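Local coordinates for p-47 protein (Clostridium botulinum, PDB 6EKT), which may form part of a progenitor toxin complex that protects botulinum neurotoxin during its passage through the host gut, and resembles tubular lipid-binding (TULIP) proteins, at residues F311-V324 against Y333-V345. Numbering follows the deposited sequence.
Sequences FEGNKLKISLRGLV and YSDFEIQSINKFV
The F336 ring lies flat over the backbone of G322, its hydrogen-bonded neighbour on the antiparallel partner strand. G322 CA sits 4.1 Å from the ring centroid, 23° off the ring normal, a CH-pi contact. F336 reaches it because CG stands between its own backbone N and carbonyl carbon (chi1 58°), which turns the ring across to the other strand. G322 has no side chain, so the ring can rest directly on its backbone. L320 CD1 meets the ring at its edge, 4.0 Å from F336 CE1. L320 also lies side by side with I338, L320 CG being 3.9 Å from I338 CB. L320 packs on I391 of helix 374-394, consistent with the sheet wrapped around a long helix in this TULIP-like fold.

I341 is on the other face, with K317 and K315. Its CG2 touches K315 CD at 3.6 Å and F311 CD2 at 3.9 Å. E312 CG and K317 CE lie over opposite faces of the F311 ring. K315 NZ bonds to E312 OE1 at 2.7 Å, a salt bridge, and to N314 OD1.

Eleven backbone hydrogen bonds join 314-324 to 334-344, ten of them in five reciprocal pairs, the eleventh from F344 N to N314 O. The two faces differ in chemistry. That of L320, I338 and F336 is buried and largely apolar, with a few polar side chains such as S340 and N342. The other, more exposed, carries charged and polar groups as well as I341, giving an amphipathic hairpin.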
ATOM      1  N   PHE A 311       7.176  -8.284  15.648  1.00 25.43           N
ATOM      2  CA  PHE A 311       8.092  -7.910  16.724  1.00 25.09           C
ATOM      3  C   PHE A 311       9.188  -7.053  16.109  1.00 25.46           C
ATOM      4  O   PHE A 311       9.767  -7.427  15.082  1.00 24.88           O
ATOM      5  CB  PHE A 311       8.679  -9.166  17.383  1.00 25.84           C
ATOM      6  CG  PHE A 311       9.748  -8.893  18.423  1.00 26.85           C
ATOM      7  CD1 PHE A 311       9.429  -8.301  19.641  1.00 27.53           C
ATOM      8  CD2 PHE A 311      11.087  -9.266  18.184  1.00 27.23           C
ATOM      9  CE1 PHE A 311      10.422  -8.058  20.597  1.00 28.39           C
ATOM     10  CE2 PHE A 311      12.074  -9.037  19.137  1.00 28.06           C
ATOM     11  CZ  PHE A 311      11.742  -8.429  20.342  1.00 28.87           C
ATOM     12  N   GLU A 312       9.469  -5.910  16.742  1.00 25.81           N
ATOM     13  CA  GLU A 312      10.430  -4.914  16.223  1.00 26.63           C
ATOM     14  C   GLU A 312      10.190  -4.515  14.762  1.00 25.56           C
ATOM     15  O   GLU A 312      11.126  -4.125  14.039  1.00 26.27           O
ATOM     16  CB  GLU A 312      11.888  -5.352  16.459  1.00 27.18           C
ATOM     17  CG  GLU A 312      12.221  -5.519  17.933  1.00 28.78           C
ATOM     18  CD  GLU A 312      13.607  -6.099  18.212  1.00 29.97           C
ATOM     19  OE1 GLU A 312      14.222  -6.722  17.328  1.00 30.53           O
ATOM     20  OE2 GLU A 312      14.090  -5.915  19.342  1.00 30.36           O
ATOM     21  N   GLY A 313       8.926  -4.591  14.346  1.00 24.83           N
ATOM     22  CA  GLY A 313       8.493  -4.157  13.029  1.00 24.30           C
ATOM     23  C   GLY A 313       8.793  -5.145  11.914  1.00 24.75           C
ATOM     24  O   GLY A 313       7.990  -5.324  11.007  1.00 23.54           O
ATOM     25  N   ASN A 314       9.953  -5.789  11.967  1.00 25.04           N
ATOM     26  CA  ASN A 314      10.414  -6.580  10.809  1.00 26.02           C
ATOM     27  C   ASN A 314      10.616  -8.072  11.137  1.00 25.36           C
ATOM     28  O   ASN A 314      11.242  -8.787  10.369  1.00 26.56           O
ATOM     29  CB  ASN A 314      11.723  -5.990  10.244  1.00 27.42           C
ATOM     30  CG  ASN A 314      12.913  -6.163  11.186  1.00 28.85           C
ATOM     31  OD1 ASN A 314      12.766  -6.124  12.418  1.00 29.63           O
ATOM     32  ND2 ASN A 314      14.114  -6.344  10.610  1.00 29.09           N
ATOM     33  N   LYS A 315      10.124  -8.513  12.287  1.00 24.61           N
ATOM     34  CA  LYS A 315      10.312  -9.924  12.704  1.00 24.49           C
ATOM     35  C   LYS A 315       8.988 -10.515  13.176  1.00 24.35           C
ATOM     36  O   LYS A 315       8.039  -9.783  13.532  1.00 24.03           O
ATOM     37  CB  LYS A 315      11.363 -10.014  13.830  1.00 24.96           C
ATOM     38  CG  LYS A 315      12.680  -9.293  13.531  1.00 26.38           C
ATOM     39  CD  LYS A 315      13.651  -9.327  14.701  1.00 27.41           C
ATOM     40  CE  LYS A 315      14.856  -8.417  14.472  1.00 29.50           C
ATOM     41  NZ  LYS A 315      14.536  -6.966  14.697  1.00 28.92           N
ATOM     42  N   LEU A 316       8.928 -11.842  13.199  1.00 23.79           N
ATOM     43  CA  LEU A 316       7.840 -12.547  13.836  1.00 24.24           C
ATOM     44  C   LEU A 316       8.367 -13.143  15.133  1.00 25.52           C
ATOM     45  O   LEU A 316       9.457 -13.737  15.139  1.00 26.77           O
ATOM     46  CB  LEU A 316       7.295 -13.654  12.915  1.00 24.49           C
ATOM     47  CG  LEU A 316       6.645 -13.232  11.604  1.00 26.17           C
ATOM     48  CD1 LEU A 316       6.374 -14.482  10.768  1.00 26.45           C
ATOM     49  CD2 LEU A 316       5.374 -12.416  11.841  1.00 25.40           C
ATOM     50  N   LYS A 317       7.621 -12.953  16.222  1.00 24.91           N
ATOM     51  CA  LYS A 317       7.910 -13.625  17.480  1.00 25.32           C
ATOM     52  C   LYS A 317       6.888 -14.737  17.596  1.00 24.94           C
ATOM     53  O   LYS A 317       5.673 -14.491  17.577  1.00 23.79           O
ATOM     54  CB  LYS A 317       7.822 -12.662  18.677  1.00 27.10           C
ATOM     55  CG  LYS A 317       8.034 -13.309  20.048  1.00 29.98           C
ATOM     56  CD  LYS A 317       8.021 -12.278  21.187  1.00 33.55           C
ATOM     57  CE  LYS A 317       9.415 -11.766  21.510  1.00 35.25           C
ATOM     58  NZ  LYS A 317       9.439 -10.940  22.762  1.00 39.27           N
ATOM     59  N   ILE A 318       7.392 -15.962  17.737  1.00 24.75           N
ATOM     60  CA  ILE A 318       6.561 -17.166  17.732  1.00 25.21           C
ATOM     61  C   ILE A 318       6.755 -17.833  19.084  1.00 25.63           C
ATOM     62  O   ILE A 318       7.891 -18.131  19.483  1.00 26.84           O
ATOM     63  CB  ILE A 318       6.927 -18.146  16.579  1.00 26.08           C
ATOM     64  CG1 ILE A 318       6.783 -17.454  15.222  1.00 27.22           C
ATOM     65  CG2 ILE A 318       6.054 -19.401  16.643  1.00 26.37           C
ATOM     66  CD1 ILE A 318       7.453 -18.170  14.058  1.00 27.68           C
ATOM     67  N   SER A 319       5.647 -18.014  19.793  1.00 25.52           N
ATOM     68  CA  SER A 319       5.630 -18.653  21.112  1.00 26.16           C
ATOM     69  C   SER A 319       4.710 -19.870  21.007  1.00 24.68           C
ATOM     70  O   SER A 319       3.572 -19.769  20.521  1.00 24.03           O
ATOM     71  CB  SER A 319       5.158 -17.647  22.178  1.00 29.19           C
ATOM     72  OG  SER A 319       5.191 -18.226  23.477  1.00 34.51           O
ATOM     73  N   LEU A 320       5.209 -21.038  21.421  1.00 23.47           N
ATOM     74  CA  LEU A 320       4.399 -22.250  21.312  1.00 22.33           C
ATOM     75  C   LEU A 320       4.644 -23.205  22.478  1.00 22.77           C
ATOM     76  O   LEU A 320       5.725 -23.170  23.098  1.00 21.87           O
ATOM     77  CB  LEU A 320       4.642 -22.943  19.952  1.00 22.04           C
ATOM     78  CG  LEU A 320       6.023 -23.559  19.679  1.00 22.14           C
ATOM     79  CD1 LEU A 320       6.045 -24.995  20.200  1.00 23.09           C
ATOM     80  CD2 LEU A 320       6.413 -23.524  18.205  1.00 22.46           C
ATOM     81  N   ARG A 321       3.643 -24.046  22.742  1.00 22.29           N
ATOM     82  CA  ARG A 321       3.696 -25.056  23.795  1.00 24.05           C
ATOM     83  C   ARG A 321       3.142 -26.339  23.210  1.00 23.03           C
ATOM     84  O   ARG A 321       2.113 -26.328  22.516  1.00 21.78           O
ATOM     85  CB  ARG A 321       2.814 -24.621  24.972  1.00 27.51           C
ATOM     86  CG  ARG A 321       2.886 -25.438  26.268  1.00 32.47           C
ATOM     87  CD  ARG A 321       2.169 -24.685  27.412  1.00 37.30           C
ATOM     88  NE  ARG A 321       2.273 -23.207  27.251  1.00 42.14           N
ATOM     89  CZ  ARG A 321       1.281 -22.370  26.904  1.00 44.04           C
ATOM     90  NH1 ARG A 321       1.525 -21.077  26.775  1.00 47.22           N
ATOM     91  NH2 ARG A 321       0.043 -22.796  26.699  1.00 45.88           N
ATOM     92  N   GLY A 322       3.801 -27.449  23.538  1.00 22.66           N
ATOM     93  CA  GLY A 322       3.364 -28.760  23.058  1.00 22.03           C
ATOM     94  C   GLY A 322       3.897 -29.891  23.925  1.00 22.40           C
ATOM     95  O   GLY A 322       4.399 -29.675  25.035  1.00 21.30           O
ATOM     96  N   LEU A 323       3.757 -31.104  23.415  1.00 21.82           N
ATOM     97  CA  LEU A 323       4.201 -32.297  24.123  1.00 21.65           C
ATOM     98  C   LEU A 323       4.573 -33.353  23.091  1.00 21.11           C
ATOM     99  O   LEU A 323       4.138 -33.269  21.933  1.00 20.44           O
ATOM    100  CB  LEU A 323       3.110 -32.824  25.078  1.00 23.32           C
ATOM    101  CG  LEU A 323       1.729 -33.139  24.517  1.00 25.43           C
ATOM    102  CD1 LEU A 323       1.698 -34.547  23.906  1.00 25.86           C
ATOM    103  CD2 LEU A 323       0.709 -33.013  25.642  1.00 26.28           C
ATOM    104  N   VAL A 324       5.347 -34.341  23.524  1.00 20.06           N
ATOM    105  CA  VAL A 324       5.661 -35.486  22.664  1.00 20.40           C
ATOM    106  C   VAL A 324       5.713 -36.730  23.561  1.00 20.92           C
ATOM    107  O   VAL A 324       6.371 -36.720  24.608  1.00 20.73           O
ATOM    108  CB  VAL A 324       6.962 -35.287  21.820  1.00 19.68           C
ATOM    109  CG1 VAL A 324       8.205 -35.068  22.694  1.00 19.84           C
ATOM    110  CG2 VAL A 324       7.157 -36.419  20.808  1.00 19.89           C
ATOM    111  N   TYR A 333       6.371 -39.059  28.561  1.00 22.01           N
ATOM    112  CA  TYR A 333       6.222 -37.908  27.650  1.00 22.31           C
ATOM    113  C   TYR A 333       6.890 -36.667  28.196  1.00 21.78           C
ATOM    114  O   TYR A 333       7.220 -36.599  29.395  1.00 21.16           O
ATOM    115  CB  TYR A 333       4.748 -37.629  27.343  1.00 22.61           C
ATOM    116  CG  TYR A 333       3.982 -36.890  28.433  1.00 23.96           C
ATOM    117  CD1 TYR A 333       3.470 -37.579  29.538  1.00 24.64           C
ATOM    118  CD2 TYR A 333       3.757 -35.517  28.340  1.00 24.77           C
ATOM    119  CE1 TYR A 333       2.765 -36.916  30.533  1.00 26.54           C
ATOM    120  CE2 TYR A 333       3.053 -34.833  29.330  1.00 26.03           C
ATOM    121  CZ  TYR A 333       2.559 -35.541  30.406  1.00 26.46           C
ATOM    122  OH  TYR A 333       1.863 -34.872  31.366  1.00 28.29           O
ATOM    123  N   SER A 334       7.077 -35.691  27.310  1.00 21.89           N
ATOM    124  CA  SER A 334       7.658 -34.409  27.667  1.00 22.59           C
ATOM    125  C   SER A 334       6.701 -33.293  27.300  1.00 22.32           C
ATOM    126  O   SER A 334       6.079 -33.355  26.241  1.00 21.36           O
ATOM    127  CB  SER A 334       8.931 -34.178  26.863  1.00 23.51           C
ATOM    128  OG  SER A 334       9.990 -34.888  27.440  1.00 27.57           O
ATOM    129  N   ASP A 335       6.586 -32.295  28.173  1.00 21.80           N
ATOM    130  CA  ASP A 335       6.091 -30.979  27.769  1.00 23.12           C
ATOM    131  C   ASP A 335       7.258 -30.157  27.254  1.00 22.80           C
ATOM    132  O   ASP A 335       8.375 -30.285  27.764  1.00 21.97           O
ATOM    133  CB  ASP A 335       5.464 -30.244  28.951  1.00 25.28           C
ATOM    134  CG  ASP A 335       4.300 -30.994  29.550  1.00 26.34           C
ATOM    135  OD1 ASP A 335       3.324 -31.255  28.840  1.00 26.92           O
ATOM    136  OD2 ASP A 335       4.387 -31.330  30.738  1.00 29.01           O
ATOM    137  N   PHE A 336       6.995 -29.314  26.254  1.00 21.95           N
ATOM    138  CA  PHE A 336       7.997 -28.350  25.811  1.00 21.92           C
ATOM    139  C   PHE A 336       7.405 -26.989  25.438  1.00 21.96           C
ATOM    140  O   PHE A 336       6.217 -26.871  25.136  1.00 21.14           O
ATOM    141  CB  PHE A 336       8.831 -28.910  24.663  1.00 21.55           C
ATOM    142  CG  PHE A 336       8.013 -29.321  23.467  1.00 21.71           C
ATOM    143  CD1 PHE A 336       7.544 -28.357  22.556  1.00 22.27           C
ATOM    144  CD2 PHE A 336       7.719 -30.652  23.243  1.00 22.11           C
ATOM    145  CE1 PHE A 336       6.790 -28.729  21.445  1.00 22.40           C
ATOM    146  CE2 PHE A 336       6.969 -31.032  22.118  1.00 22.07           C
ATOM    147  CZ  PHE A 336       6.504 -30.067  21.228  1.00 21.91           C
ATOM    148  N   GLU A 337       8.251 -25.967  25.480  1.00 23.10           N
ATOM    149  CA  GLU A 337       7.859 -24.625  25.054  1.00 24.22           C
ATOM    150  C   GLU A 337       8.975 -24.089  24.209  1.00 23.19           C
ATOM    151  O   GLU A 337      10.134 -24.367  24.498  1.00 23.89           O
ATOM    152  CB  GLU A 337       7.672 -23.720  26.279  1.00 27.45           C
ATOM    153  CG  GLU A 337       6.431 -24.072  27.075  1.00 31.84           C
ATOM    154  CD  GLU A 337       6.127 -23.077  28.184  1.00 36.01           C
ATOM    155  OE1 GLU A 337       6.071 -21.855  27.916  1.00 39.97           O
ATOM    156  OE2 GLU A 337       5.922 -23.538  29.323  1.00 38.92           O
ATOM    157  N   ILE A 338       8.644 -23.319  23.175  1.00 21.73           N
ATOM    158  CA  ILE A 338       9.653 -22.742  22.308  1.00 21.83           C
ATOM    159  C   ILE A 338       9.284 -21.275  22.097  1.00 22.31           C
ATOM    160  O   ILE A 338       8.104 -20.947  21.910  1.00 21.24           O
ATOM    161  CB  ILE A 338       9.710 -23.475  20.931  1.00 21.72           C
ATOM    162  CG1 ILE A 338      10.112 -24.953  21.115  1.00 21.92           C
ATOM    163  CG2 ILE A 338      10.710 -22.830  19.970  1.00 21.77           C
ATOM    164  CD1 ILE A 338       9.927 -25.798  19.871  1.00 21.74           C
ATOM    165  N   GLN A 339      10.310 -20.424  22.092  0.50 22.92           N
ATOM    166  CA  GLN A 339      10.184 -19.021  21.709  0.50 23.49           C
ATOM    167  C   GLN A 339      11.202 -18.694  20.607  0.50 23.67           C
ATOM    168  O   GLN A 339      12.411 -18.746  20.858  0.50 24.37           O
ATOM    169  CB  GLN A 339      10.395 -18.126  22.937  0.50 24.09           C
ATOM    170  CG  GLN A 339       9.472 -18.427  24.118  0.50 24.42           C
ATOM    171  CD  GLN A 339      10.029 -19.463  25.077  0.50 25.40           C
ATOM    172  OE1 GLN A 339      11.245 -19.602  25.234  0.50 26.38           O
ATOM    173  NE2 GLN A 339       9.136 -20.191  25.740  0.50 25.10           N
ATOM    174  N   SER A 340      10.706 -18.353  19.411  1.00 23.33           N
ATOM    175  CA  SER A 340      11.534 -18.116  18.231  1.00 23.62           C
ATOM    176  C   SER A 340      11.302 -16.701  17.721  1.00 23.95           C
ATOM    177  O   SER A 340      10.169 -16.203  17.743  1.00 24.06           O
ATOM    178  CB  SER A 340      11.125 -19.103  17.145  1.00 23.05           C
ATOM    179  OG  SER A 340      11.935 -18.996  15.994  1.00 22.87           O
ATOM    180  N   ILE A 341      12.372 -16.064  17.278  1.00 24.44           N
ATOM    181  CA  ILE A 341      12.289 -14.749  16.628  1.00 24.98           C
ATOM    182  C   ILE A 341      12.793 -14.907  15.205  1.00 25.34           C
ATOM    183  O   ILE A 341      13.938 -15.311  14.991  1.00 26.54           O
ATOM    184  CB  ILE A 341      13.093 -13.676  17.405  1.00 25.90           C
ATOM    185  CG1 ILE A 341      12.548 -13.559  18.835  1.00 26.73           C
ATOM    186  CG2 ILE A 341      13.034 -12.327  16.676  1.00 26.45           C
ATOM    187  CD1 ILE A 341      13.516 -12.971  19.851  1.00 29.69           C
ATOM    188  N   ASN A 342      11.938 -14.590  14.236  1.00 24.41           N
ATOM    189  CA  ASN A 342      12.213 -14.902  12.834  1.00 24.70           C
ATOM    190  C   ASN A 342      12.169 -13.638  11.984  1.00 25.94           C
ATOM    191  O   ASN A 342      11.085 -13.059  11.776  1.00 24.76           O
ATOM    192  CB  ASN A 342      11.215 -15.927  12.317  1.00 24.01           C
ATOM    193  CG  ASN A 342      11.297 -17.250  13.079  1.00 25.11           C
ATOM    194  OD1 ASN A 342      10.787 -17.359  14.194  1.00 25.09           O
ATOM    195  ND2 ASN A 342      11.997 -18.233  12.504  1.00 26.20           N
ATOM    196  N   LYS A 343      13.349 -13.232  11.503  1.00 26.89           N
ATOM    197  CA  LYS A 343      13.515 -11.951  10.807  1.00 27.96           C
ATOM    198  C   LYS A 343      13.091 -12.044   9.349  1.00 27.74           C
ATOM    199  O   LYS A 343      13.504 -12.959   8.634  1.00 27.35           O
ATOM    200  CB  LYS A 343      14.971 -11.473  10.896  1.00 30.27           C
ATOM    201  CG  LYS A 343      15.203 -10.073  10.313  1.00 33.14           C
ATOM    202  CD  LYS A 343      16.617  -9.877   9.791  1.00 36.95           C
ATOM    203  CE  LYS A 343      17.565  -9.429  10.887  1.00 39.17           C
ATOM    204  NZ  LYS A 343      18.970  -9.456  10.378  1.00 42.48           N
ATOM    205  N   PHE A 344      12.311 -11.056   8.892  1.00 27.55           N
ATOM    206  CA  PHE A 344      12.010 -10.931   7.466  1.00 26.73           C
ATOM    207  C   PHE A 344      13.268 -10.541   6.680  1.00 28.24           C
ATOM    208  O   PHE A 344      14.047  -9.700   7.133  1.00 28.74           O
ATOM    209  CB  PHE A 344      10.884  -9.889   7.208  1.00 26.38           C
ATOM    210  CG  PHE A 344      10.570  -9.708   5.731  1.00 26.84           C
ATOM    211  CD1 PHE A 344       9.878 -10.704   5.016  1.00 26.79           C
ATOM    212  CD2 PHE A 344      11.014  -8.584   5.036  1.00 26.64           C
ATOM    213  CE1 PHE A 344       9.613 -10.551   3.653  1.00 26.48           C
ATOM    214  CE2 PHE A 344      10.753  -8.433   3.670  1.00 27.09           C
ATOM    215  CZ  PHE A 344      10.063  -9.423   2.978  1.00 27.02           C
ATOM    216  N   VAL A 345      13.457 -11.152   5.510  1.00 28.23           N
ATOM    217  CA  VAL A 345      14.533 -10.818   4.581  1.00 30.64           C
ATOM    218  C   VAL A 345      13.931 -10.770   3.185  1.00 31.32           C
ATOM    219  O   VAL A 345      13.129 -11.638   2.821  1.00 31.49           O
ATOM    220  CB  VAL A 345      15.676 -11.881   4.562  1.00 31.64           C
ATOM    221  CG1 VAL A 345      16.749 -11.508   3.542  1.00 33.05           C
ATOM    222  CG2 VAL A 345      16.313 -12.042   5.938  1.00 31.09           C
TER
HETATM  223  O   HOH W   1      13.814  -7.105   7.726  1.00 32.79           O
HETATM  224  O   HOH W   2       2.766 -29.117  27.154  1.00 35.38           O